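Bile salt hydrolase/transferase (Clostridium perfringens, PDB 2RLC) hydrolyses the amide bond of glycine- and taurine-conjugated bile salts and also joins bile acids to amines as an N-acyltransferase. Local coordinates at residues A[257-262]-A[273-278]; A[169-174]-A[230-235]; A[12-17]-A[246-251]. All coordinates share one frame; numbering follows the deposited sequence.

Contact 1: residues A[257-262]-A[273-278]. With SO4 (sulfate ion), chain B.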
loop_
_atom_site.group_PDB
_atom_site.type_symbol
_atom_site.label_atom_id
_atom_site.label_comp_id
_atom_site.label_asym_id
_atom_site.label_seq_id
_atom_site.Cartn_x
_atom_site.Cartn_y
_atom_site.Cartn_z
ATOM N N ASN A 257 -13.033 -13.206 -1.538
ATOM C CA ASN A 257 -11.874 -12.313 -1.596
ATOM C C ASN A 257 -11.528 -11.668 -0.251
ATOM O O ASN A 257 -10.371 -11.319 -0.003
ATOM C CB ASN A 257 -12.090 -11.235 -2.659
ATOM C CG ASN A 257 -10.889 -10.324 -2.820
ATOM O OD1 ASN A 257 -10.873 -9.206 -2.305
ATOM N ND2 ASN A 257 -9.873 -10.802 -3.529
ATOM N N VAL A 258 -12.530 -11.517 0.613
ATOM C CA VAL A 258 -12.320 -10.910 1.931
ATOM C C VAL A 258 -12.501 -11.902 3.085
ATOM O O VAL A 258 -12.555 -11.504 4.254
ATOM C CB VAL A 258 -13.222 -9.671 2.148
ATOM C CG1 VAL A 258 -12.792 -8.527 1.223
ATOM C CG2 VAL A 258 -14.696 -10.030 1.956
ATOM N N ALA A 259 -12.590 -13.188 2.748
ATOM C CA ALA A 259 -12.686 -14.251 3.745
ATOM C C ALA A 259 -11.351 -14.477 4.448
ATOM O O ALA A 259 -10.297 -14.481 3.809
ATOM C CB ALA A 259 -13.170 -15.548 3.093
HETATM N N MSE A 260 -11.401 -14.670 5.763
HETATM C CA MSE A 260 -10.195 -14.911 6.547
HETATM C C MSE A 260 -9.767 -16.369 6.467
HETATM O O MSE A 260 -10.605 -17.273 6.482
HETATM C CB MSE A 260 -10.402 -14.501 8.003
HETATM C CG MSE A 260 -10.586 -13.013 8.206
HETATM SE SE MSE A 260 -11.102 -12.630 10.036
HETATM C CE MSE A 260 -11.682 -10.787 9.806
ATOM N N VAL A 261 -8.456 -16.578 6.383
ATOM C CA VAL A 261 -7.868 -17.897 6.195
ATOM C C VAL A 261 -7.163 -18.320 7.484
ATOM O O VAL A 261 -6.462 -17.514 8.106
ATOM C CB VAL A 261 -6.871 -17.880 5.004
ATOM C CG1 VAL A 261 -6.342 -19.274 4.706
ATOM C CG2 VAL A 261 -7.534 -17.299 3.758
ATOM N N ARG A 262 -7.358 -19.578 7.882
ATOM C CA ARG A 262 -6.788 -20.104 9.124
ATOM C C ARG A 262 -5.292 -19.834 9.222
ATOM O O ARG A 262 -4.552 -20.071 8.268
ATOM C CB ARG A 262 -7.048 -21.610 9.243
ATOM C CG ARG A 262 -6.865 -22.159 10.651
ATOM C CD ARG A 262 -6.961 -23.680 10.685
ATOM N NE ARG A 262 -8.285 -24.166 10.305
ATOM C CZ ARG A 262 -9.311 -24.311 11.141
ATOM N NH1 ARG A 262 -9.189 -23.995 12.427
ATOM N NH2 ARG A 262 -10.470 -24.773 10.689
ATOM N N ASP A 273 -8.808 -16.324 13.734
ATOM C CA ASP A 273 -10.055 -15.719 13.317
ATOM C C ASP A 273 -10.271 -16.132 11.867
ATOM O O ASP A 273 -9.425 -15.883 11.010
ATOM C CB ASP A 273 -9.959 -14.198 13.438
ATOM C CG ASP A 273 -11.312 -13.513 13.403
ATOM O OD1 ASP A 273 -12.352 -14.201 13.443
ATOM O OD2 ASP A 273 -11.328 -12.265 13.340
ATOM N N LEU A 274 -11.383 -16.798 11.593
ATOM C CA LEU A 274 -11.643 -17.233 10.229
ATOM C C LEU A 274 -13.074 -16.965 9.800
ATOM O O LEU A 274 -13.939 -16.686 10.631
ATOM C CB LEU A 274 -11.253 -18.704 10.035
ATOM C CG LEU A 274 -11.846 -19.772 10.949
ATOM C CD1 LEU A 274 -13.082 -20.357 10.312
ATOM C CD2 LEU A 274 -10.828 -20.861 11.190
ATOM N N THR A 275 -13.307 -17.023 8.493
ATOM C CA THR A 275 -14.653 -16.953 7.959
ATOM C C THR A 275 -15.301 -18.313 8.168
ATOM O O THR A 275 -15.076 -19.256 7.404
ATOM C CB THR A 275 -14.656 -16.526 6.480
ATOM O OG1 THR A 275 -14.101 -15.211 6.384
ATOM C CG2 THR A 275 -16.079 -16.506 5.919
ATOM N N GLN A 276 -16.084 -18.397 9.240
ATOM C CA GLN A 276 -16.716 -19.641 9.663
ATOM C C GLN A 276 -17.772 -20.085 8.671
ATOM O O GLN A 276 -17.841 -21.264 8.320
ATOM C CB GLN A 276 -17.318 -19.488 11.063
ATOM C CG GLN A 276 -16.287 -19.179 12.149
ATOM C CD GLN A 276 -15.453 -20.389 12.552
ATOM O OE1 GLN A 276 -15.643 -21.497 12.041
ATOM N NE2 GLN A 276 -14.516 -20.177 13.472
ATOM N N TYR A 277 -18.590 -19.135 8.224
ATOM C CA TYR A 277 -19.571 -19.396 7.181
ATOM C C TYR A 277 -19.832 -18.186 6.299
ATOM O O TYR A 277 -19.529 -17.042 6.664
ATOM C CB TYR A 277 -20.882 -19.968 7.760
ATOM C CG TYR A 277 -21.787 -18.997 8.494
ATOM C CD1 TYR A 277 -22.692 -18.183 7.799
ATOM C CD2 TYR A 277 -21.780 -18.930 9.886
ATOM C CE1 TYR A 277 -23.539 -17.306 8.473
ATOM C CE2 TYR A 277 -22.628 -18.061 10.569
ATOM C CZ TYR A 277 -23.497 -17.251 9.859
ATOM O OH TYR A 277 -24.326 -16.395 10.548
ATOM N N THR A 278 -20.382 -18.463 5.123
ATOM C CA THR A 278 -20.857 -17.436 4.216
ATOM C C THR A 278 -22.305 -17.747 3.876
ATOM O O THR A 278 -22.607 -18.825 3.356
ATOM C CB THR A 278 -20.016 -17.382 2.921
ATOM O OG1 THR A 278 -18.646 -17.122 3.249
ATOM C CG2 THR A 278 -20.532 -16.286 1.989
HETATM S S SO4 B . -6.859 -22.328 15.287
HETATM O O1 SO4 B . -5.607 -21.717 14.858
HETATM O O2 SO4 B . -7.489 -21.463 16.281
HETATM O O3 SO4 B . -7.738 -22.479 14.135
HETATM O O4 SO4 B . -6.587 -23.637 15.874
HETATM O O HOH W 1 -6.700 -16.829 10.764
#
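Two hydrogen bonds of unequal quality pair Met-260 with Thr-275. Met-260 N donates to Thr-275 OG1 over 2.8 Å at 151°, whereas the return bond, Thr-275 N to Met-260 O, is nearly straight at 176° but weak at 3.4 Å. A chi1 of -62° sets Thr-275 OG1 beside its own backbone N, facing Met-260; the same oxygen is hydrogen-bonded to Asp-20 OD1 of strand 13-21, and two partners grip one buried atom. Farther along, Val-261 O and Asp-273 O are both acceptors and cannot bond directly, but water 1 lies within hydrogen-bonding reach of Val-261 O (2.8 Å) and Asp-273 O (2.9 Å) and can bridge them.

Nonpolar and mixed contacts fill in around these bonds. The side chain of Met-260, a selenomethionine here, runs extended beyond CG and, in the conformer given, passes across the Asp-273 carboxylate. Its CB rests 3.7 Å from Leu-274 CA.

A third, charged group of contacts centres on Arg-262. Its side chain lies alongside that of Leu-274 and points the same way, with Leu-274 CD2 3.7 Å above the centre of one guanidinium face. At the guanidinium edge, in its plane, NH1 donates to sulfate O3 over 2.7 Å; this ion, probably from the crystallisation liquor, also bonds Ser-272 OG. Arg-262 NE forms a salt bridge with Glu-250 of the second subunit.

The arrangement fastens the loop after helix 248-256 to the start of strand 274-282 in the antiparallel sheet of this Ntn-hydrolase, and brings Met-260 to the wall of the pocket that holds the product glycine.

Contact 2: residues A[169-174]-A[230-235]. With GLY (glycine), chain E.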
loop_
_atom_site.group_PDB
_atom_site.type_symbol
_atom_site.label_atom_id
_atom_site.label_comp_id
_atom_site.label_asym_id
_atom_site.label_seq_id
_atom_site.Cartn_x
_atom_site.Cartn_y
_atom_site.Cartn_z
ATOM N N ILE A 169 -23.671 1.726 -1.169
ATOM C CA ILE A 169 -22.444 1.022 -1.533
ATOM C C ILE A 169 -22.704 -0.477 -1.688
ATOM O O ILE A 169 -22.034 -1.154 -2.475
ATOM C CB ILE A 169 -21.320 1.293 -0.509
ATOM C CG1 ILE A 169 -21.181 2.799 -0.282
ATOM C CG2 ILE A 169 -19.992 0.721 -0.999
ATOM C CD1 ILE A 169 -20.735 3.162 1.100
ATOM N N GLY A 170 -23.686 -0.978 -0.940
ATOM C CA GLY A 170 -24.107 -2.378 -1.013
ATOM C C GLY A 170 -23.317 -3.297 -0.099
ATOM O O GLY A 170 -23.432 -4.524 -0.195
ATOM N N VAL A 171 -22.513 -2.702 0.781
ATOM C CA VAL A 171 -21.605 -3.461 1.646
ATOM C C VAL A 171 -21.538 -2.903 3.069
ATOM O O VAL A 171 -21.901 -1.751 3.325
ATOM C CB VAL A 171 -20.159 -3.554 1.057
ATOM C CG1 VAL A 171 -20.183 -3.982 -0.406
ATOM C CG2 VAL A 171 -19.411 -2.234 1.206
ATOM N N LEU A 172 -21.066 -3.736 3.990
ATOM C CA LEU A 172 -20.796 -3.318 5.357
ATOM C C LEU A 172 -19.720 -4.226 5.931
ATOM O O LEU A 172 -19.651 -5.405 5.582
ATOM C CB LEU A 172 -22.067 -3.398 6.215
ATOM C CG LEU A 172 -22.024 -2.812 7.633
ATOM C CD1 LEU A 172 -21.843 -1.294 7.612
ATOM C CD2 LEU A 172 -23.276 -3.188 8.417
ATOM N N THR A 173 -18.873 -3.676 6.793
ATOM C CA THR A 173 -17.930 -4.500 7.543
ATOM C C THR A 173 -18.071 -4.229 9.037
ATOM O O THR A 173 -19.113 -4.515 9.622
ATOM C CB THR A 173 -16.462 -4.345 7.066
ATOM O OG1 THR A 173 -16.061 -2.973 7.145
ATOM C CG2 THR A 173 -16.283 -4.863 5.632
ATOM N N ASN A 174 -17.030 -3.675 9.649
ATOM C CA ASN A 174 -17.045 -3.389 11.075
ATOM C C ASN A 174 -16.680 -1.927 11.326
ATOM O O ASN A 174 -16.946 -1.072 10.480
ATOM C CB ASN A 174 -16.110 -4.351 11.816
ATOM C CG ASN A 174 -16.306 -5.802 11.396
ATOM O OD1 ASN A 174 -15.472 -6.374 10.693
ATOM N ND2 ASN A 174 -17.421 -6.395 11.809
ATOM N N ARG A 230 -12.241 -3.367 -0.595
ATOM C CA ARG A 230 -12.194 -4.469 -1.559
ATOM C C ARG A 230 -13.575 -4.881 -2.078
ATOM O O ARG A 230 -13.786 -4.912 -3.292
ATOM C CB ARG A 230 -11.412 -5.677 -1.020
ATOM C CG ARG A 230 -9.917 -5.427 -0.886
ATOM C CD ARG A 230 -9.073 -6.665 -1.219
ATOM N NE ARG A 230 -9.338 -7.815 -0.350
ATOM C CZ ARG A 230 -8.890 -7.947 0.899
ATOM N NH1 ARG A 230 -8.165 -6.989 1.467
ATOM N NH2 ARG A 230 -9.184 -9.040 1.592
ATOM N N VAL A 231 -14.508 -5.185 -1.174
ATOM C CA VAL A 231 -15.849 -5.620 -1.594
ATOM C C VAL A 231 -16.639 -4.528 -2.308
ATOM O O VAL A 231 -17.388 -4.819 -3.241
ATOM C CB VAL A 231 -16.702 -6.234 -0.447
ATOM C CG1 VAL A 231 -16.199 -7.619 -0.098
ATOM C CG2 VAL A 231 -16.754 -5.322 0.779
ATOM N N ALA A 232 -16.462 -3.281 -1.875
ATOM C CA ALA A 232 -17.123 -2.139 -2.514
ATOM C C ALA A 232 -16.737 -2.036 -3.988
ATOM O O ALA A 232 -17.601 -1.874 -4.850
ATOM C CB ALA A 232 -16.795 -0.845 -1.779
ATOM N N PHE A 233 -15.443 -2.176 -4.269
ATOM C CA PHE A 233 -14.943 -2.077 -5.638
ATOM C C PHE A 233 -15.149 -3.344 -6.471
ATOM O O PHE A 233 -15.426 -3.255 -7.667
ATOM C CB PHE A 233 -13.485 -1.608 -5.656
ATOM C CG PHE A 233 -13.335 -0.128 -5.429
ATOM C CD1 PHE A 233 -13.460 0.766 -6.488
ATOM C CD2 PHE A 233 -13.097 0.374 -4.155
ATOM C CE1 PHE A 233 -13.334 2.141 -6.282
ATOM C CE2 PHE A 233 -12.972 1.747 -3.938
ATOM C CZ PHE A 233 -13.090 2.629 -5.003
ATOM N N LEU A 234 -15.029 -4.515 -5.845
ATOM C CA LEU A 234 -15.337 -5.778 -6.526
ATOM C C LEU A 234 -16.804 -5.830 -6.954
ATOM O O LEU A 234 -17.115 -6.254 -8.071
ATOM C CB LEU A 234 -14.996 -6.986 -5.650
ATOM C CG LEU A 234 -13.510 -7.294 -5.428
ATOM C CD1 LEU A 234 -13.376 -8.338 -4.344
ATOM C CD2 LEU A 234 -12.819 -7.752 -6.699
ATOM N N ARG A 235 -17.692 -5.388 -6.064
ATOM C CA ARG A 235 -19.124 -5.294 -6.361
ATOM C C ARG A 235 -19.398 -4.296 -7.489
ATOM O O ARG A 235 -20.135 -4.604 -8.429
ATOM C CB ARG A 235 -19.906 -4.904 -5.103
ATOM C CG ARG A 235 -21.408 -4.783 -5.289
ATOM C CD ARG A 235 -22.064 -4.237 -4.033
ATOM N NE ARG A 235 -23.519 -4.212 -4.155
ATOM C CZ ARG A 235 -24.220 -3.192 -4.644
ATOM N NH1 ARG A 235 -23.609 -2.088 -5.065
ATOM N NH2 ARG A 235 -25.541 -3.278 -4.710
HETATM N N GLY E . -14.312 -9.070 12.246
HETATM C CA GLY E . -14.780 -8.347 13.414
HETATM C C GLY E . -13.748 -7.374 13.925
HETATM O O GLY E . -12.561 -7.758 14.026
HETATM O OXT GLY E . -14.124 -6.223 14.228
HETATM O O HOH W 2 -20.380 -1.124 -4.621
#
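A guanidinium group laid flat against a glycine is the odd feature here: Gly-170 CA sits 3.6 Å above the centre of one face of the Arg-235 guanidinium. The contact joins helix 224-242 to edge strand 171-172 of the antiparallel sheet in this Ntn-hydrolase fold. Gly-170, at a positive phi of 87°, presents only its CA to the guanidinium face. Arg-235 reaches over because its chain is fully extended from CG to NE, with CG opposite the backbone N (chi1 -180°). Its NE is hydrogen-bonded to Ala-5 O on neighbouring strand 3-7, which ties the helix to a second strand.

One turn back, the helix meets the strand through small apolar groups. Val-231 CG2, in the conformer given, packs 3.8 Å from Val-171 CB, the two valines meeting at a slant, and Ala-232 CB lies 3.6 Å from Ile-169 CG2.

At the C-terminal end of 169-174, Asn-174 enters the glycine pocket, where product glycine N makes a weak hydrogen bond to Asn-174 OD1 at 3.3 Å. The amide is fixed by Arg-227 NH2, which donates to OD1, and by Asn-81 O, bonded to ND2. Between strand and helix, water 2 donates to both Ile-169 O, at 2.7 Å, and Ala-232 O, at 2.9 Å.

Contact 3: residues A[12-17]-A[246-251]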
loop_
_atom_site.group_PDB
_atom_site.type_symbol
_atom_site.label_atom_id
_atom_site.label_comp_id
_atom_site.label_asym_id
_atom_site.label_seq_id
_atom_site.Cartn_x
_atom_site.Cartn_y
_atom_site.Cartn_z
ATOM N N LEU A 12 -33.571 -10.505 -9.216
ATOM C CA LEU A 12 -33.750 -10.982 -7.847
ATOM C C LEU A 12 -32.670 -10.400 -6.943
ATOM O O LEU A 12 -31.634 -9.937 -7.420
ATOM C CB LEU A 12 -33.734 -12.514 -7.791
ATOM C CG LEU A 12 -34.759 -13.291 -8.628
ATOM C CD1 LEU A 12 -34.640 -14.777 -8.345
ATOM C CD2 LEU A 12 -36.184 -12.808 -8.374
ATOM N N HIS A 13 -32.914 -10.430 -5.637
ATOM C CA HIS A 13 -32.036 -9.746 -4.697
ATOM C C HIS A 13 -31.397 -10.677 -3.686
ATOM O O HIS A 13 -32.086 -11.367 -2.929
ATOM C CB HIS A 13 -32.789 -8.601 -4.023
ATOM C CG HIS A 13 -33.214 -7.537 -4.985
ATOM N ND1 HIS A 13 -34.359 -7.637 -5.745
ATOM C CD2 HIS A 13 -32.620 -6.378 -5.350
ATOM C CE1 HIS A 13 -34.463 -6.573 -6.522
ATOM N NE2 HIS A 13 -33.422 -5.790 -6.297
ATOM N N LEU A 14 -30.066 -10.695 -3.715
ATOM C CA LEU A 14 -29.261 -11.489 -2.800
ATOM C C LEU A 14 -28.762 -10.612 -1.669
ATOM O O LEU A 14 -28.359 -9.470 -1.886
ATOM C CB LEU A 14 -28.066 -12.117 -3.524
ATOM C CG LEU A 14 -28.303 -12.990 -4.763
ATOM C CD1 LEU A 14 -26.964 -13.437 -5.334
ATOM C CD2 LEU A 14 -29.189 -14.193 -4.466
ATOM N N PHE A 15 -28.798 -11.156 -0.459
ATOM C CA PHE A 15 -28.288 -10.462 0.712
ATOM C C PHE A 15 -27.675 -11.478 1.655
ATOM O O PHE A 15 -28.261 -12.528 1.914
ATOM C CB PHE A 15 -29.396 -9.668 1.414
ATOM C CG PHE A 15 -28.970 -9.050 2.715
ATOM C CD1 PHE A 15 -28.041 -8.011 2.742
ATOM C CD2 PHE A 15 -29.500 -9.504 3.919
ATOM C CE1 PHE A 15 -27.646 -7.439 3.953
ATOM C CE2 PHE A 15 -29.115 -8.939 5.131
ATOM C CZ PHE A 15 -28.185 -7.906 5.151
ATOM N N GLY A 16 -26.486 -11.176 2.154
ATOM C CA GLY A 16 -25.797 -12.102 3.040
ATOM C C GLY A 16 -24.518 -11.554 3.620
ATOM O O GLY A 16 -24.274 -10.344 3.593
ATOM N N ARG A 17 -23.693 -12.461 4.136
ATOM C CA ARG A 17 -22.528 -12.071 4.911
ATOM C C ARG A 17 -21.518 -13.191 5.080
ATOM O O ARG A 17 -21.862 -14.377 5.002
ATOM C CB ARG A 17 -22.968 -11.582 6.298
ATOM C CG ARG A 17 -23.798 -12.598 7.107
ATOM C CD ARG A 17 -22.936 -13.442 8.055
ATOM N NE ARG A 17 -22.217 -12.609 9.018
ATOM C CZ ARG A 17 -22.768 -12.055 10.094
ATOM N NH1 ARG A 17 -24.053 -12.247 10.367
ATOM N NH2 ARG A 17 -22.031 -11.310 10.907
ATOM N N ILE A 246 -24.827 -11.606 -13.448
ATOM C CA ILE A 246 -24.730 -11.805 -12.004
ATOM C C ILE A 246 -25.688 -12.904 -11.555
ATOM O O ILE A 246 -26.893 -12.841 -11.811
ATOM C CB ILE A 246 -24.982 -10.507 -11.192
ATOM C CG1 ILE A 246 -23.901 -9.461 -11.490
ATOM C CG2 ILE A 246 -25.004 -10.813 -9.692
ATOM C CD1 ILE A 246 -24.128 -8.107 -10.816
ATOM N N ASP A 247 -25.131 -13.923 -10.910
ATOM C CA ASP A 247 -25.929 -14.989 -10.322
ATOM C C ASP A 247 -25.404 -15.368 -8.936
ATOM O O ASP A 247 -24.485 -14.729 -8.418
ATOM C CB ASP A 247 -26.022 -16.206 -11.263
ATOM C CG ASP A 247 -24.659 -16.723 -11.725
ATOM O OD1 ASP A 247 -23.621 -16.373 -11.124
ATOM O OD2 ASP A 247 -24.635 -17.509 -12.696
ATOM N N LEU A 248 -25.997 -16.405 -8.348
ATOM C CA LEU A 248 -25.686 -16.838 -6.985
ATOM C C LEU A 248 -24.193 -17.002 -6.702
ATOM O O LEU A 248 -23.692 -16.494 -5.696
ATOM C CB LEU A 248 -26.435 -18.140 -6.652
ATOM C CG LEU A 248 -26.297 -18.710 -5.233
ATOM C CD1 LEU A 248 -26.823 -17.742 -4.166
ATOM C CD2 LEU A 248 -27.004 -20.053 -5.125
ATOM N N ILE A 249 -23.481 -17.698 -7.584
ATOM C CA ILE A 249 -22.067 -17.992 -7.333
ATOM C C ILE A 249 -21.188 -16.732 -7.278
ATOM O O ILE A 249 -20.200 -16.693 -6.545
ATOM C CB ILE A 249 -21.496 -19.077 -8.306
ATOM C CG1 ILE A 249 -20.206 -19.702 -7.744
ATOM C CG2 ILE A 249 -21.298 -18.521 -9.721
ATOM C CD1 ILE A 249 -20.362 -20.343 -6.361
ATOM N N GLU A 250 -21.573 -15.704 -8.036
ATOM C CA GLU A 250 -20.849 -14.430 -8.056
ATOM C C GLU A 250 -20.809 -13.779 -6.676
ATOM O O GLU A 250 -19.803 -13.179 -6.293
ATOM C CB GLU A 250 -21.464 -13.459 -9.074
ATOM C CG GLU A 250 -21.477 -13.950 -10.525
ATOM C CD GLU A 250 -20.095 -14.073 -11.164
ATOM O OE1 GLU A 250 -19.080 -13.721 -10.525
ATOM O OE2 GLU A 250 -20.028 -14.526 -12.328
ATOM N N PHE A 251 -21.913 -13.904 -5.941
ATOM C CA PHE A 251 -22.011 -13.419 -4.568
ATOM C C PHE A 251 -20.902 -14.030 -3.709
ATOM O O PHE A 251 -20.222 -13.327 -2.961
ATOM C CB PHE A 251 -23.393 -13.765 -3.999
ATOM C CG PHE A 251 -23.683 -13.148 -2.657
ATOM C CD1 PHE A 251 -23.308 -13.793 -1.480
ATOM C CD2 PHE A 251 -24.354 -11.932 -2.571
ATOM C CE1 PHE A 251 -23.588 -13.230 -0.237
ATOM C CE2 PHE A 251 -24.636 -11.362 -1.333
ATOM C CZ PHE A 251 -24.251 -12.010 -0.167
#
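With chi1 at -172°, Phe-251 swings CG opposite its backbone N and sends the ring from the helix toward the strand; chi1 of -56° in Leu-14 turns CG away from its own carbonyl carbon and carries CD1 to the helix. Leu-14 and Phe-251 run alongside each other, pointing opposite ways. Leu-14 CD1 ends 3.8 Å from Phe-251 CB, while Leu-14 CB lies 3.8 Å from Phe-251 CD2.

Beyond this pair the far end of the ring reaches the strand backbone, where Phe-251 CZ comes within 3.3 Å of Gly-16 N. Gly-16, with no side chain, lets CZ rest on its backbone, with Gly-16 CA 3.6 Å from Phe-251 CZ. No hydrogen bond crosses between the segments, and the join is one of helix 248-256 packed on a face of the antiparallel sheet of the Ntn-hydrolase fold. The ring also touches Leu-4 and Leu-6 of strand 3-7 and Cys-280 of strand 274-282, the two strands that flank 13-21.

Arg-17 directs its CB away from the helix. Its guanidinium forms a salt bridge with Asp-68 and a hydrogen bond to Gly-79 O, and it lines the cholate pocket. Leu-248 CD1 adds a looser apolar touch, 4.3 Å from Leu-14 CD2.

The first segment met from the N terminus is 12-17, on strand 13-21; contact 3 joins it to helix 248-256 and closes the longest loop, spanning 228 residues. Contact 2 is nested inside that loop, linking strand 171-172 to helix 224-242 across 55 residues. Contact 1 follows in series after both, a short closure of ten residues between the loop after helix 248-256 and strand 274-282. All three reach the same antiparallel sheet, in which strands 13-21 and 274-282 are neighbours. Contacts 1 and 2 touch through a probable hydrogen bond between Asn-257 OD1 and Arg-230 NE. Contacts 1 and 3 touch where Tyr-277 packs on Arg-17, while contacts 2 and 3 stay about 6 Å apart at their nearest atoms.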